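Local coordinates for COPII coat assembly protein SEC16 (Saccharomyces cerevisiae, PDB 3MZK), which helps initiate assembly of the COPII coat that forms transport vesicles at the endoplasmic reticulum, takes part in cargo selection and is also involved in autophagy, at residues H166-L170 with L188-R193. Residues are numbered along the deposited sequence; the frame is centred on the assembly and turned at random.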
loop_
_atom_site.group_PDB
_atom_site.type_symbol
_atom_site.label_atom_id
_atom_site.label_comp_id
_atom_site.label_asym_id
_atom_site.label_seq_id
_atom_site.Cartn_x
_atom_site.Cartn_y
_atom_site.Cartn_z
ATOM N N HIS B 166 -6.102 -4.988 24.772
ATOM C CA HIS B 166 -5.107 -3.947 24.542
ATOM C C HIS B 166 -5.215 -2.833 25.568
ATOM O O HIS B 166 -4.214 -2.395 26.136
ATOM C CB HIS B 166 -5.275 -3.357 23.146
ATOM C CG HIS B 166 -4.983 -4.318 22.041
ATOM N ND1 HIS B 166 -5.220 -4.030 20.717
ATOM C CD2 HIS B 166 -4.462 -5.574 22.060
ATOM C CE1 HIS B 166 -4.867 -5.058 19.966
ATOM N NE2 HIS B 166 -4.404 -6.009 20.767
ATOM N N ASP B 167 -6.439 -2.371 25.792
ATOM C CA ASP B 167 -6.674 -1.223 26.660
ATOM C C ASP B 167 -6.212 -1.483 28.086
ATOM O O ASP B 167 -5.588 -0.624 28.711
ATOM C CB ASP B 167 -8.150 -0.829 26.642
ATOM C CG ASP B 167 -8.631 -0.438 25.258
ATOM O OD1 ASP B 167 -9.313 0.601 25.137
ATOM O OD2 ASP B 167 -8.334 -1.171 24.290
ATOM N N GLU B 168 -6.512 -2.669 28.599
ATOM C CA GLU B 168 -6.138 -2.992 29.965
ATOM C C GLU B 168 -4.629 -3.190 30.074
ATOM O O GLU B 168 -4.021 -2.863 31.093
ATOM C CB GLU B 168 -6.884 -4.228 30.452
ATOM C CG GLU B 168 -7.297 -4.143 31.904
ATOM C CD GLU B 168 -8.170 -2.937 32.185
ATOM O OE1 GLU B 168 -9.259 -2.831 31.580
ATOM O OE2 GLU B 168 -7.764 -2.093 33.011
ATOM N N ALA B 169 -4.032 -3.721 29.011
ATOM C CA ALA B 169 -2.593 -3.920 28.958
ATOM C C ALA B 169 -1.850 -2.591 28.998
ATOM O O ALA B 169 -0.880 -2.434 29.733
ATOM C CB ALA B 169 -2.217 -4.703 27.711
ATOM N N LEU B 170 -2.314 -1.633 28.202
ATOM C CA LEU B 170 -1.690 -0.317 28.151
ATOM C C LEU B 170 -1.860 0.441 29.463
ATOM O O LEU B 170 -0.914 1.054 29.964
ATOM C CB LEU B 170 -2.272 0.502 27.002
ATOM C CG LEU B 170 -1.712 1.918 26.855
ATOM C CD1 LEU B 170 -0.210 1.871 26.653
ATOM C CD2 LEU B 170 -2.392 2.650 25.704
ATOM N N LEU B 188 0.225 -1.840 18.726
ATOM C CA LEU B 188 -0.824 -2.770 18.313
ATOM C C LEU B 188 -2.184 -2.085 18.219
ATOM O O LEU B 188 -3.167 -2.714 17.833
ATOM C CB LEU B 188 -0.935 -3.939 19.294
ATOM C CG LEU B 188 0.330 -4.717 19.651
ATOM C CD1 LEU B 188 -0.006 -5.849 20.605
ATOM C CD2 LEU B 188 1.006 -5.257 18.402
ATOM N N MET B 189 -2.235 -0.802 18.573
ATOM C CA MET B 189 -3.510 -0.107 18.748
ATOM C C MET B 189 -3.711 1.100 17.830
ATOM O O MET B 189 -4.775 1.720 17.841
ATOM C CB MET B 189 -3.675 0.326 20.208
ATOM C CG MET B 189 -3.536 -0.803 21.208
ATOM S SD MET B 189 -3.529 -0.218 22.908
ATOM C CE MET B 189 -5.168 0.466 23.057
ATOM N N GLY B 190 -2.694 1.439 17.045
ATOM C CA GLY B 190 -2.799 2.550 16.119
ATOM C C GLY B 190 -2.008 3.773 16.541
ATOM O O GLY B 190 -1.626 3.911 17.704
ATOM N N LYS B 191 -1.773 4.667 15.584
ATOM C CA LYS B 191 -0.949 5.851 15.801
ATOM C C LYS B 191 -1.453 6.715 16.953
ATOM O O LYS B 191 -0.671 7.405 17.607
ATOM C CB LYS B 191 -0.895 6.689 14.524
ATOM C CG LYS B 191 -2.241 7.257 14.115
ATOM C CD LYS B 191 -2.126 8.264 12.984
ATOM C CE LYS B 191 -3.457 8.965 12.766
ATOM N NZ LYS B 191 -3.392 9.969 11.672
ATOM N N ASP B 192 -2.760 6.669 17.196
ATOM C CA ASP B 192 -3.400 7.537 18.181
ATOM C C ASP B 192 -2.826 7.372 19.583
ATOM O O ASP B 192 -2.250 8.305 20.141
ATOM C CB ASP B 192 -4.911 7.292 18.209
ATOM C CG ASP B 192 -5.580 7.616 16.885
ATOM O OD1 ASP B 192 -4.957 7.393 15.826
ATOM O OD2 ASP B 192 -6.734 8.096 16.904
ATOM N N ARG B 193 -2.993 6.187 20.156
ATOM C CA ARG B 193 -2.507 5.939 21.507
ATOM C C ARG B 193 -0.987 5.860 21.554
ATOM O O ARG B 193 -0.373 6.167 22.575
ATOM C CB ARG B 193 -3.154 4.688 22.100
ATOM C CG ARG B 193 -4.637 4.865 22.361
ATOM C CD ARG B 193 -5.151 3.867 23.366
ATOM N NE ARG B 193 -6.597 3.963 23.522
ATOM C CZ ARG B 193 -7.471 3.483 22.644
ATOM N NH1 ARG B 193 -7.043 2.879 21.544
ATOM N NH2 ARG B 193 -8.772 3.612 22.862
#
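Leu188 meets the imidazole of His166 from above: its CB sits over one face of the ring, near the rim, 4.1 Å from CE1. The two side chains cross at about a right angle. Across the subunit boundary, Asn262 of the second subunit takes a weak hydrogen bond from His166 NE2, and Phe227 of the same neighbour packs on Leu188. Met189 does most of the filling. Its chain runs past His166 in the opposite direction, with CG and SD each 3.6 Å from His166 CB, and the sulfur stands 5.3 Å from the centroid of the His166 ring, oblique to it. A bend at chi3 (64°) then turns the methyl CE toward Asp167, 3.8 Å from its OD2, while SD also touches Leu170 CD2. An alanine in place of Met189 would probably open a gap between His166 CB and Leu170 CD2 and leave the first turn of helix 166-175 poorly packed here. Gly190 ends one helix and stands at the N-cap of the next; with its phi of 107°, a CB would jam against the carbonyl O of Met189, so the position calls for glycine. From there Arg193 reaches back, its CD 3.8 Å from Leu170 CD2. Its guanidinium lies with one face toward Asp167 OD1, a long salt bridge (3.8 Å to NH2) resting on charge alone, since no N-H points at the oxygen. In the alpha-solenoid of Sec16's Sec23-binding domain, this joins one helix to the helix two further on, through the turn linking 179-187 to 191-203.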